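PDB 3R44: fatty acyl CoA synthetase FADD13 (FATTY-ACYL-CoA SYNTHETASE) from Mycobacterium tuberculosis, which belongs to the AMP-binding (ANL) superfamily, with a large N-terminal and a smaller C-terminal domain. Local coordinates for residues L22-Q33 with T45-A53; F85-V96 with A164-I175. All coordinates share one frame; numbering follows the deposited sequence. Where two conformers were deposited one is given.

Contact 1. Residues L22-Q33 with T45-A53; sequences LRQRATVSPRLQ and TYAQMNALA
Helix 22-28 and helix 46-53 face each other through L22, A26, Y46 and N50, their axes 8.3 Å apart and running nearly antiparallel at 150°. Past the first helix, the type I turn S29-L32 brings the chain under the start of the second. There A47 N donates to P30 O (3.0 Å) and Y46 N to L32 O (2.9 Å). Thus two amides at the start of helix 46-53 find acceptors in the loop that follows helix 22-28. T45 and Q48 complete that helix end as a capping box: Q48 N donates to T45 OG1 and T45 N to Q48 OE1. Q33 and T45 form an antiparallel non-hydrogen-bonded pair.

Y46 is the central side chain. R25 CG lies over one face of its ring, 3.6 Å from the centroid and 13° off the normal, a CH-pi contact. The arginine chain, bent at chi2 and chi3, then turns its guanidinium to S29 OG, which lies in the plane of that group, and to the backbone carbonyls of A233 and M234. L22 CD1 reaches the ring edge, L32 lies alongside the ring, and the phenol OH is bonded to V237 O. L22 also acts as a knob in the hole formed by Y46, M49, N50 and A53; its CD1 is tightly packed on M49 CE (3.4 Å). N50, with CG anti to the backbone N (chi1 -172°), lays its amide against CA and CB of R23; its OD1 accepts from K90 NZ and its ND2 donates to E162 OE2, so both ends of the amide are held. The arrangement is an antiparallel helix pair joined by a beta hairpin, at one edge of the nine-stranded mixed sheet in the AMP-binding domain.

Contact 2. Residues F85-V96 with A164-I175; sequences FYGAAKLGAVAV and AVECGGDDNLFI
Strand 94-96 runs parallel to strand 172-175, their axes 4.3 Å apart at 7°, and A95 forms the single bridge with F174. A95 N donates to L173 O (3.0 Å), and A95 O accepts from I175 N (2.9 Å). Before the bridge the strands separate, and two waters span the opening: one donates to G92 O and N172 O, the other to A93 O and the same N172 O.

On the helix side, L173 has CG anti to its own N (chi1 177°), which carries the isobutyl group to helix 85-91; CD1 meets A89 CB (3.6 Å) and CD2 meets F85 CZ (3.8 Å). F174 CD2 comes to the edge of the F85 ring, near its plane, with the two ring planes inclined at 56°. V94 divides its methyls, CG1 resting on I175 CG1 and CG2 on N172 CB. Further back, V165 CG2 abuts K90 O and CB, while C167, in one of its two conformers, lays SG against G92. G92 has positive phi and closes the helix in a Schellman motif. The ammonium of K90 leads away to a salt bridge with E162, and N172 OD1 accepts from K374 NZ.

L173 and F174 both face H190 of the adjacent strand 186-191, a classic beta bulge. The bridge connects an outer strand of the parallel four-stranded sheet to an outer strand of the antiparallel three-stranded sheet, beside the pocket where G169 touches the bound histidine.

Overall arrangement
From the N terminus, helix 18-28 leads through the short strands 33-37 and 42-45 into helix 46-62, and contact 1 closes this local loop. The chain then passes strand 70-74 and helix 79-91 to reach strand 94-97; contact 2 closes a much longer loop, in which 67 residues intervene before 164-175 returns. The two are in series, neither nested nor crossed, with centres about 18 Å apart. Helix 79-91 joins them physically: Y86 packs on L22 and A53, and K90 reaches the same helix pair. Together they tie the edge of the mixed sheet, through three helices, to the parallel and antiparallel sheets of the AMP-binding domain.

Contact 1. Residues L22-Q33 with T45-A53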
loop_
_atom_site.group_PDB
_atom_site.type_symbol
_atom_site.label_atom_id
_atom_site.label_comp_id
_atom_site.label_asym_id
_atom_site.label_seq_id
_atom_site.Cartn_x
_atom_site.Cartn_y
_atom_site.Cartn_z
ATOM N N LEU A 22 -16.630 -4.521 -14.483
ATOM C CA LEU A 22 -16.403 -5.948 -14.547
ATOM C C LEU A 22 -17.367 -6.608 -15.530
ATOM O O LEU A 22 -16.969 -7.522 -16.286
ATOM C CB LEU A 22 -16.559 -6.579 -13.164
ATOM C CG LEU A 22 -16.483 -8.099 -13.054
ATOM C CD1 LEU A 22 -14.995 -8.567 -13.511
ATOM C CD2 LEU A 22 -16.864 -8.704 -11.668
ATOM N N ARG A 23 -18.624 -6.219 -15.479
ATOM C CA ARG A 23 -19.613 -6.776 -16.412
ATOM C C ARG A 23 -19.223 -6.496 -17.864
ATOM O O ARG A 23 -19.382 -7.338 -18.730
ATOM C CB ARG A 23 -21.020 -6.277 -16.102
ATOM C CG ARG A 23 -22.030 -6.929 -16.945
ATOM C CD ARG A 23 -23.239 -6.071 -17.071
ATOM N NE ARG A 23 -24.346 -6.844 -17.668
ATOM C CZ ARG A 23 -24.712 -6.785 -18.942
ATOM N NH1 ARG A 23 -24.063 -5.986 -19.802
ATOM N NH2 ARG A 23 -25.751 -7.519 -19.357
ATOM N N GLN A 24 -18.682 -5.323 -18.114
ATOM C CA GLN A 24 -18.252 -4.946 -19.457
ATOM C C GLN A 24 -17.047 -5.781 -19.878
ATOM O O GLN A 24 -17.000 -6.247 -21.015
ATOM C CB GLN A 24 -17.969 -3.474 -19.533
ATOM C CG GLN A 24 -19.230 -2.641 -19.450
ATOM C CD GLN A 24 -18.971 -1.163 -19.387
ATOM O OE1 GLN A 24 -17.938 -0.727 -18.917
ATOM N NE2 GLN A 24 -19.930 -0.374 -19.867
ATOM N N ARG A 25 -16.135 -6.077 -18.944
ATOM C CA ARG A 25 -14.977 -6.968 -19.281
ATOM C C ARG A 25 -15.501 -8.363 -19.558
ATOM O O ARG A 25 -15.063 -9.018 -20.504
ATOM C CB ARG A 25 -13.908 -6.941 -18.213
ATOM C CG ARG A 25 -12.792 -7.957 -18.428
ATOM C CD ARG A 25 -12.088 -7.933 -19.758
ATOM N NE ARG A 25 -11.411 -6.693 -19.985
ATOM C CZ ARG A 25 -10.919 -6.326 -21.142
ATOM N NH1 ARG A 25 -11.056 -7.111 -22.187
ATOM N NH2 ARG A 25 -10.304 -5.162 -21.260
ATOM N N ALA A 26 -16.560 -8.761 -18.831
ATOM C CA ALA A 26 -17.159 -10.046 -19.069
ATOM C C ALA A 26 -17.934 -10.082 -20.402
ATOM O O ALA A 26 -18.300 -11.138 -20.873
ATOM C CB ALA A 26 -18.060 -10.481 -17.941
ATOM N N THR A 27 -18.210 -8.938 -20.976
ATOM C CA THR A 27 -18.865 -8.891 -22.293
ATOM C C THR A 27 -17.823 -8.868 -23.468
ATOM O O THR A 27 -18.040 -9.461 -24.516
ATOM C CB THR A 27 -19.852 -7.684 -22.319
ATOM O OG1 THR A 27 -20.753 -7.746 -21.198
ATOM C CG2 THR A 27 -20.675 -7.588 -23.623
ATOM N N VAL A 28 -16.736 -8.126 -23.315
ATOM C CA VAL A 28 -15.661 -8.084 -24.318
ATOM C C VAL A 28 -14.966 -9.434 -24.371
ATOM O O VAL A 28 -14.616 -9.933 -25.451
ATOM C CB VAL A 28 -14.614 -7.022 -23.923
ATOM C CG1 VAL A 28 -13.476 -6.956 -24.917
ATOM C CG2 VAL A 28 -15.257 -5.647 -23.785
ATOM N N SER A 29 -14.743 -10.019 -23.191
ATOM C CA SER A 29 -13.843 -11.166 -23.044
ATOM C C SER A 29 -14.415 -12.180 -22.098
ATOM O O SER A 29 -13.774 -12.448 -21.121
ATOM C CB SER A 29 -12.526 -10.743 -22.380
ATOM O OG SER A 29 -12.017 -9.573 -22.923
ATOM N N PRO A 30 -15.578 -12.752 -22.384
ATOM C CA PRO A 30 -16.273 -13.587 -21.408
ATOM C C PRO A 30 -15.504 -14.839 -21.046
ATOM O O PRO A 30 -15.586 -15.325 -19.920
ATOM C CB PRO A 30 -17.583 -13.978 -22.124
ATOM C CG PRO A 30 -17.432 -13.596 -23.508
ATOM C CD PRO A 30 -16.440 -12.469 -23.541
ATOM N N ARG A 31 -14.759 -15.363 -22.014
ATOM C CA ARG A 31 -14.089 -16.645 -21.807
ATOM C C ARG A 31 -12.622 -16.506 -21.457
ATOM O O ARG A 31 -11.904 -17.495 -21.285
ATOM C CB ARG A 31 -14.351 -17.549 -23.035
ATOM C CG ARG A 31 -15.915 -17.735 -23.282
ATOM C CD ARG A 31 -16.404 -18.498 -22.040
ATOM N NE ARG A 31 -17.821 -18.788 -21.859
ATOM C CZ ARG A 31 -18.386 -19.988 -22.046
ATOM N NH1 ARG A 31 -17.683 -21.052 -22.498
ATOM N NH2 ARG A 31 -19.689 -20.126 -21.802
ATOM N N LEU A 32 -12.163 -15.282 -21.331
ATOM C CA LEU A 32 -10.827 -15.043 -20.882
ATOM C C LEU A 32 -10.684 -15.389 -19.415
ATOM O O LEU A 32 -11.550 -15.043 -18.610
ATOM C CB LEU A 32 -10.475 -13.567 -21.091
ATOM C CG LEU A 32 -9.153 -13.091 -20.508
ATOM C CD1 LEU A 32 -7.923 -13.812 -21.161
ATOM C CD2 LEU A 32 -9.067 -11.587 -20.733
ATOM N N GLN A 33 -9.639 -16.135 -19.042
ATOM C CA GLN A 33 -9.414 -16.371 -17.616
ATOM C C GLN A 33 -9.259 -15.104 -16.767
ATOM O O GLN A 33 -8.497 -14.156 -17.126
ATOM C CB GLN A 33 -8.251 -17.300 -17.369
ATOM C CG GLN A 33 -8.411 -18.692 -17.979
ATOM C CD GLN A 33 -7.317 -19.587 -17.453
ATOM O OE1 GLN A 33 -6.160 -19.334 -17.660
ATOM N NE2 GLN A 33 -7.694 -20.557 -16.665
ATOM N N THR A 45 -13.347 -17.845 -15.555
ATOM C CA THR A 45 -13.367 -16.866 -16.624
ATOM C C THR A 45 -14.006 -15.559 -16.164
ATOM O O THR A 45 -14.594 -15.470 -15.104
ATOM C CB THR A 45 -14.177 -17.340 -17.786
ATOM O OG1 THR A 45 -15.507 -17.536 -17.312
ATOM C CG2 THR A 45 -13.625 -18.689 -18.382
ATOM N N TYR A 46 -13.860 -14.524 -16.976
ATOM C CA TYR A 46 -14.510 -13.233 -16.659
ATOM C C TYR A 46 -16.026 -13.366 -16.526
ATOM O O TYR A 46 -16.636 -12.790 -15.622
ATOM C CB TYR A 46 -14.105 -12.105 -17.613
ATOM C CG TYR A 46 -12.884 -11.439 -17.099
ATOM C CD1 TYR A 46 -11.626 -11.717 -17.643
ATOM C CD2 TYR A 46 -12.961 -10.569 -16.038
ATOM C CE1 TYR A 46 -10.495 -11.126 -17.134
ATOM C CE2 TYR A 46 -11.853 -9.990 -15.501
ATOM C CZ TYR A 46 -10.603 -10.257 -16.036
ATOM O OH TYR A 46 -9.505 -9.611 -15.446
ATOM N N ALA A 47 -16.642 -14.140 -17.408
ATOM C CA ALA A 47 -18.103 -14.371 -17.281
ATOM C C ALA A 47 -18.437 -15.036 -15.925
ATOM O O ALA A 47 -19.408 -14.647 -15.249
ATOM C CB ALA A 47 -18.650 -15.206 -18.455
ATOM N N GLN A 48 -17.631 -16.007 -15.502
ATOM C CA GLN A 48 -17.870 -16.639 -14.174
ATOM C C GLN A 48 -17.618 -15.693 -13.014
ATOM O O GLN A 48 -18.373 -15.688 -12.025
ATOM C CB GLN A 48 -17.055 -17.907 -13.971
ATOM C CG GLN A 48 -17.350 -18.942 -15.033
ATOM C CD GLN A 48 -16.389 -20.115 -14.994
ATOM O OE1 GLN A 48 -15.146 -19.961 -15.026
ATOM N NE2 GLN A 48 -16.952 -21.304 -14.963
ATOM N N MET A 49 -16.591 -14.862 -13.145
ATOM C CA MET A 49 -16.301 -13.956 -12.085
ATOM C C MET A 49 -17.466 -12.939 -11.947
ATOM O O MET A 49 -17.865 -12.596 -10.823
ATOM C CB MET A 49 -15.003 -13.212 -12.353
ATOM C CG MET A 49 -14.601 -12.410 -11.138
ATOM S SD MET A 49 -12.832 -12.190 -11.119
ATOM C CE MET A 49 -12.765 -10.621 -11.916
ATOM N N ASN A 50 -17.942 -12.405 -13.081
ATOM C CA ASN A 50 -19.062 -11.477 -13.055
ATOM C C ASN A 50 -20.292 -12.156 -12.399
ATOM O O ASN A 50 -20.986 -11.555 -11.549
ATOM C CB ASN A 50 -19.432 -10.918 -14.441
ATOM C CG ASN A 50 -20.445 -9.823 -14.349
ATOM O OD1 ASN A 50 -20.190 -8.782 -13.712
ATOM N ND2 ASN A 50 -21.646 -10.085 -14.835
ATOM N N ALA A 51 -20.558 -13.419 -12.752
ATOM C CA ALA A 51 -21.679 -14.158 -12.158
ATOM C C ALA A 51 -21.508 -14.350 -10.656
ATOM O O ALA A 51 -22.427 -14.169 -9.896
ATOM C CB ALA A 51 -21.873 -15.489 -12.846
ATOM N N LEU A 52 -20.306 -14.605 -10.198
ATOM C CA LEU A 52 -20.108 -14.739 -8.763
ATOM C C LEU A 52 -20.245 -13.375 -8.059
ATOM O O LEU A 52 -20.732 -13.314 -6.935
ATOM C CB LEU A 52 -18.726 -15.283 -8.444
ATOM C CG LEU A 52 -18.385 -15.526 -6.991
ATOM C CD1 LEU A 52 -19.375 -16.439 -6.314
ATOM C CD2 LEU A 52 -16.995 -16.224 -6.910
ATOM N N ALA A 53 -19.748 -12.302 -8.671
ATOM C CA ALA A 53 -20.011 -10.965 -8.124
ATOM C C ALA A 53 -21.508 -10.689 -7.963
ATOM O O ALA A 53 -21.945 -10.093 -6.966
ATOM C CB ALA A 53 -19.321 -9.863 -8.997
#

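Contact 2. Residues F85-V96 with A164-I175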
loop_
_atom_site.group_PDB
_atom_site.type_symbol
_atom_site.label_atom_id
_atom_site.label_comp_id
_atom_site.label_asym_id
_atom_site.label_seq_id
_atom_site.Cartn_x
_atom_site.Cartn_y
_atom_site.Cartn_z
ATOM N N PHE A 85 -16.099 -7.512 -3.131
ATOM C CA PHE A 85 -15.777 -6.158 -3.468
ATOM C C PHE A 85 -16.577 -5.675 -4.713
ATOM O O PHE A 85 -17.199 -4.593 -4.687
ATOM C CB PHE A 85 -14.271 -5.994 -3.710
ATOM C CG PHE A 85 -13.869 -4.587 -3.966
ATOM C CD1 PHE A 85 -13.588 -3.707 -2.897
ATOM C CD2 PHE A 85 -13.828 -4.092 -5.244
ATOM C CE1 PHE A 85 -13.203 -2.359 -3.128
ATOM C CE2 PHE A 85 -13.491 -2.714 -5.480
ATOM C CZ PHE A 85 -13.168 -1.865 -4.415
ATOM N N TYR A 86 -16.518 -6.454 -5.781
ATOM C CA TYR A 86 -17.291 -6.171 -6.975
ATOM C C TYR A 86 -18.809 -6.162 -6.745
ATOM O O TYR A 86 -19.519 -5.323 -7.315
ATOM C CB TYR A 86 -16.965 -7.132 -8.087
ATOM C CG TYR A 86 -15.648 -6.861 -8.786
ATOM C CD1 TYR A 86 -15.426 -5.635 -9.440
ATOM C CD2 TYR A 86 -14.652 -7.824 -8.845
ATOM C CE1 TYR A 86 -14.205 -5.395 -10.158
ATOM C CE2 TYR A 86 -13.477 -7.595 -9.531
ATOM C CZ TYR A 86 -13.252 -6.371 -10.162
ATOM O OH TYR A 86 -12.117 -6.121 -10.872
ATOM N N GLY A 87 -19.300 -7.123 -5.965
ATOM C CA GLY A 87 -20.696 -7.222 -5.618
ATOM C C GLY A 87 -21.142 -5.984 -4.867
ATOM O O GLY A 87 -22.158 -5.355 -5.188
ATOM N N ALA A 88 -20.375 -5.588 -3.845
ATOM C CA ALA A 88 -20.668 -4.326 -3.138
ATOM C C ALA A 88 -20.670 -3.107 -4.082
ATOM O O ALA A 88 -21.581 -2.253 -3.974
ATOM C CB ALA A 88 -19.660 -4.082 -1.971
ATOM N N ALA A 89 -19.676 -3.039 -4.973
ATOM C CA ALA A 89 -19.595 -1.972 -5.995
ATOM C C ALA A 89 -20.896 -1.849 -6.828
ATOM O O ALA A 89 -21.449 -0.761 -7.010
ATOM C CB ALA A 89 -18.354 -2.175 -6.901
ATOM N N LYS A 90 -21.424 -2.980 -7.292
ATOM C CA LYS A 90 -22.658 -2.993 -8.075
ATOM C C LYS A 90 -23.845 -2.459 -7.285
ATOM O O LYS A 90 -24.742 -1.862 -7.871
ATOM C CB LYS A 90 -22.988 -4.395 -8.563
ATOM C CG LYS A 90 -21.958 -4.921 -9.605
ATOM C CD LYS A 90 -22.353 -6.370 -9.966
ATOM C CE LYS A 90 -21.276 -7.066 -10.771
ATOM N NZ LYS A 90 -21.721 -7.062 -12.115
ATOM N N LEU A 91 -23.857 -2.694 -5.974
ATOM C CA LEU A 91 -24.918 -2.189 -5.076
ATOM C C LEU A 91 -24.768 -0.773 -4.563
ATOM O O LEU A 91 -25.720 -0.225 -3.956
ATOM C CB LEU A 91 -25.020 -3.112 -3.840
ATOM C CG LEU A 91 -25.396 -4.569 -4.078
ATOM C CD1 LEU A 91 -25.327 -5.332 -2.766
ATOM C CD2 LEU A 91 -26.796 -4.677 -4.650
ATOM N N GLY A 92 -23.622 -0.151 -4.779
ATOM C CA GLY A 92 -23.329 1.181 -4.245
ATOM C C GLY A 92 -22.944 1.109 -2.768
ATOM O O GLY A 92 -22.905 2.122 -2.060
ATOM N N ALA A 93 -22.665 -0.099 -2.313
ATOM C CA ALA A 93 -22.105 -0.356 -0.990
ATOM C C ALA A 93 -20.606 -0.067 -0.888
ATOM O O ALA A 93 -19.890 0.097 -1.882
ATOM C CB ALA A 93 -22.460 -1.842 -0.466
ATOM N N VAL A 94 -20.120 -0.036 0.343
ATOM C CA VAL A 94 -18.802 0.432 0.629
ATOM C C VAL A 94 -18.021 -0.679 1.355
ATOM O O VAL A 94 -18.384 -1.111 2.460
ATOM C CB VAL A 94 -18.866 1.707 1.445
ATOM C CG1 VAL A 94 -17.455 2.238 1.775
ATOM C CG2 VAL A 94 -19.704 2.792 0.704
ATOM N N ALA A 95 -17.017 -1.197 0.685
ATOM C CA ALA A 95 -16.220 -2.245 1.252
ATOM C C ALA A 95 -15.210 -1.657 2.214
ATOM O O ALA A 95 -14.661 -0.596 1.977
ATOM C CB ALA A 95 -15.489 -3.062 0.137
ATOM N N VAL A 96 -14.991 -2.359 3.307
ATOM C CA VAL A 96 -14.024 -1.977 4.338
ATOM C C VAL A 96 -13.025 -3.153 4.510
ATOM O O VAL A 96 -13.188 -4.052 5.370
ATOM C CB VAL A 96 -14.650 -1.594 5.691
ATOM C CG1 VAL A 96 -13.582 -1.080 6.626
ATOM C CG2 VAL A 96 -15.729 -0.470 5.506
ATOM N N ALA A 164 -29.752 -3.866 -10.447
ATOM C CA ALA A 164 -29.959 -2.547 -11.009
ATOM C C ALA A 164 -28.802 -1.720 -10.451
ATOM O O ALA A 164 -28.680 -1.526 -9.239
ATOM C CB ALA A 164 -31.326 -1.978 -10.571
ATOM N N VAL A 165 -27.887 -1.301 -11.301
ATOM C CA VAL A 165 -26.745 -0.550 -10.806
ATOM C C VAL A 165 -27.045 0.897 -11.152
ATOM O O VAL A 165 -27.247 1.224 -12.340
ATOM C CB VAL A 165 -25.418 -1.024 -11.463
ATOM C CG1 VAL A 165 -24.250 -0.163 -11.024
ATOM C CG2 VAL A 165 -25.142 -2.460 -11.146
ATOM N N GLU A 166 -27.186 1.750 -10.152
ATOM C CA GLU A 166 -27.585 3.171 -10.405
ATOM C C GLU A 166 -26.759 4.132 -9.545
ATOM O O GLU A 166 -27.235 5.176 -9.082
ATOM C CB GLU A 166 -29.069 3.371 -10.167
ATOM C CG GLU A 166 -29.550 3.094 -8.732
ATOM C CD GLU A 166 -31.011 2.638 -8.664
ATOM O OE1 GLU A 166 -31.461 1.843 -9.542
ATOM O OE2 GLU A 166 -31.694 3.067 -7.707
ATOM N N CYS A 167 -25.528 3.712 -9.309
ATOM C CA CYS A 167 -24.591 4.461 -8.507
ATOM C C CYS A 167 -23.229 4.339 -9.166
ATOM O O CYS A 167 -23.001 3.463 -10.017
ATOM C CB CYS A 167 -24.530 3.893 -7.120
ATOM S SG CYS A 167 -24.195 2.189 -7.220
ATOM N N GLY A 168 -22.359 5.273 -8.847
ATOM C CA GLY A 168 -21.007 5.229 -9.352
ATOM C C GLY A 168 -20.388 6.593 -9.293
ATOM O O GLY A 168 -20.811 7.427 -8.530
ATOM N N GLY A 169 -19.360 6.827 -10.077
ATOM C CA GLY A 169 -18.716 8.135 -10.067
ATOM C C GLY A 169 -18.124 8.471 -8.712
ATOM O O GLY A 169 -17.343 7.709 -8.151
ATOM N N ASP A 170 -18.551 9.599 -8.181
ATOM C CA ASP A 170 -18.108 10.090 -6.905
ATOM C C ASP A 170 -18.784 9.387 -5.719
ATOM O O ASP A 170 -18.530 9.740 -4.587
ATOM C CB ASP A 170 -18.424 11.599 -6.844
ATOM C CG ASP A 170 -17.879 12.253 -5.615
ATOM O OD1 ASP A 170 -16.699 11.983 -5.294
ATOM O OD2 ASP A 170 -18.619 13.059 -4.972
ATOM N N ASP A 171 -19.649 8.406 -5.949
ATOM C CA ASP A 171 -20.144 7.595 -4.861
ATOM C C ASP A 171 -19.028 6.810 -4.127
ATOM O O ASP A 171 -18.127 6.245 -4.755
ATOM C CB ASP A 171 -21.238 6.643 -5.350
ATOM C CG ASP A 171 -22.498 7.385 -5.768
ATOM O OD1 ASP A 171 -22.699 8.529 -5.297
ATOM O OD2 ASP A 171 -23.263 6.808 -6.546
ATOM N N ASN A 172 -19.116 6.768 -2.800
ATOM C CA ASN A 172 -18.174 5.994 -2.025
ATOM C C ASN A 172 -18.151 4.551 -2.423
ATOM O O ASN A 172 -19.212 3.952 -2.673
ATOM C CB ASN A 172 -18.447 6.008 -0.539
ATOM C CG ASN A 172 -18.384 7.355 0.051
ATOM O OD1 ASN A 172 -17.788 8.254 -0.537
ATOM N ND2 ASN A 172 -19.021 7.523 1.227
ATOM N N LEU A 173 -16.953 3.979 -2.405
ATOM C CA LEU A 173 -16.725 2.595 -2.784
ATOM C C LEU A 173 -15.963 1.798 -1.716
ATOM O O LEU A 173 -16.231 0.616 -1.515
ATOM C CB LEU A 173 -15.938 2.516 -4.118
ATOM C CG LEU A 173 -15.541 1.119 -4.638
ATOM C CD1 LEU A 173 -16.746 0.151 -4.678
ATOM C CD2 LEU A 173 -14.840 1.131 -5.995
ATOM N N PHE A 174 -14.917 2.360 -1.148
ATOM C CA PHE A 174 -14.241 1.638 -0.068
ATOM C C PHE A 174 -13.673 2.570 0.957
ATOM O O PHE A 174 -13.425 3.760 0.634
ATOM C CB PHE A 174 -13.272 0.558 -0.567
ATOM C CG PHE A 174 -12.017 1.061 -1.197
ATOM C CD1 PHE A 174 -10.917 1.358 -0.407
ATOM C CD2 PHE A 174 -11.888 1.140 -2.561
ATOM C CE1 PHE A 174 -9.695 1.844 -0.970
ATOM C CE2 PHE A 174 -10.683 1.584 -3.135
ATOM C CZ PHE A 174 -9.579 1.919 -2.341
ATOM N N ILE A 175 -13.453 2.031 2.162
ATOM C CA ILE A 175 -12.726 2.749 3.195
ATOM C C ILE A 175 -11.582 1.875 3.641
ATOM O O ILE A 175 -11.786 0.744 4.050
ATOM C CB ILE A 175 -13.586 3.089 4.426
ATOM C CG1 ILE A 175 -14.864 3.841 4.087
ATOM C CG2 ILE A 175 -12.793 3.954 5.398
ATOM C CD1 ILE A 175 -15.967 3.753 5.124
HETATM O O HOH W 1 -21.833 4.554 -2.328
HETATM O O HOH W 2 -20.138 1.727 -4.036
#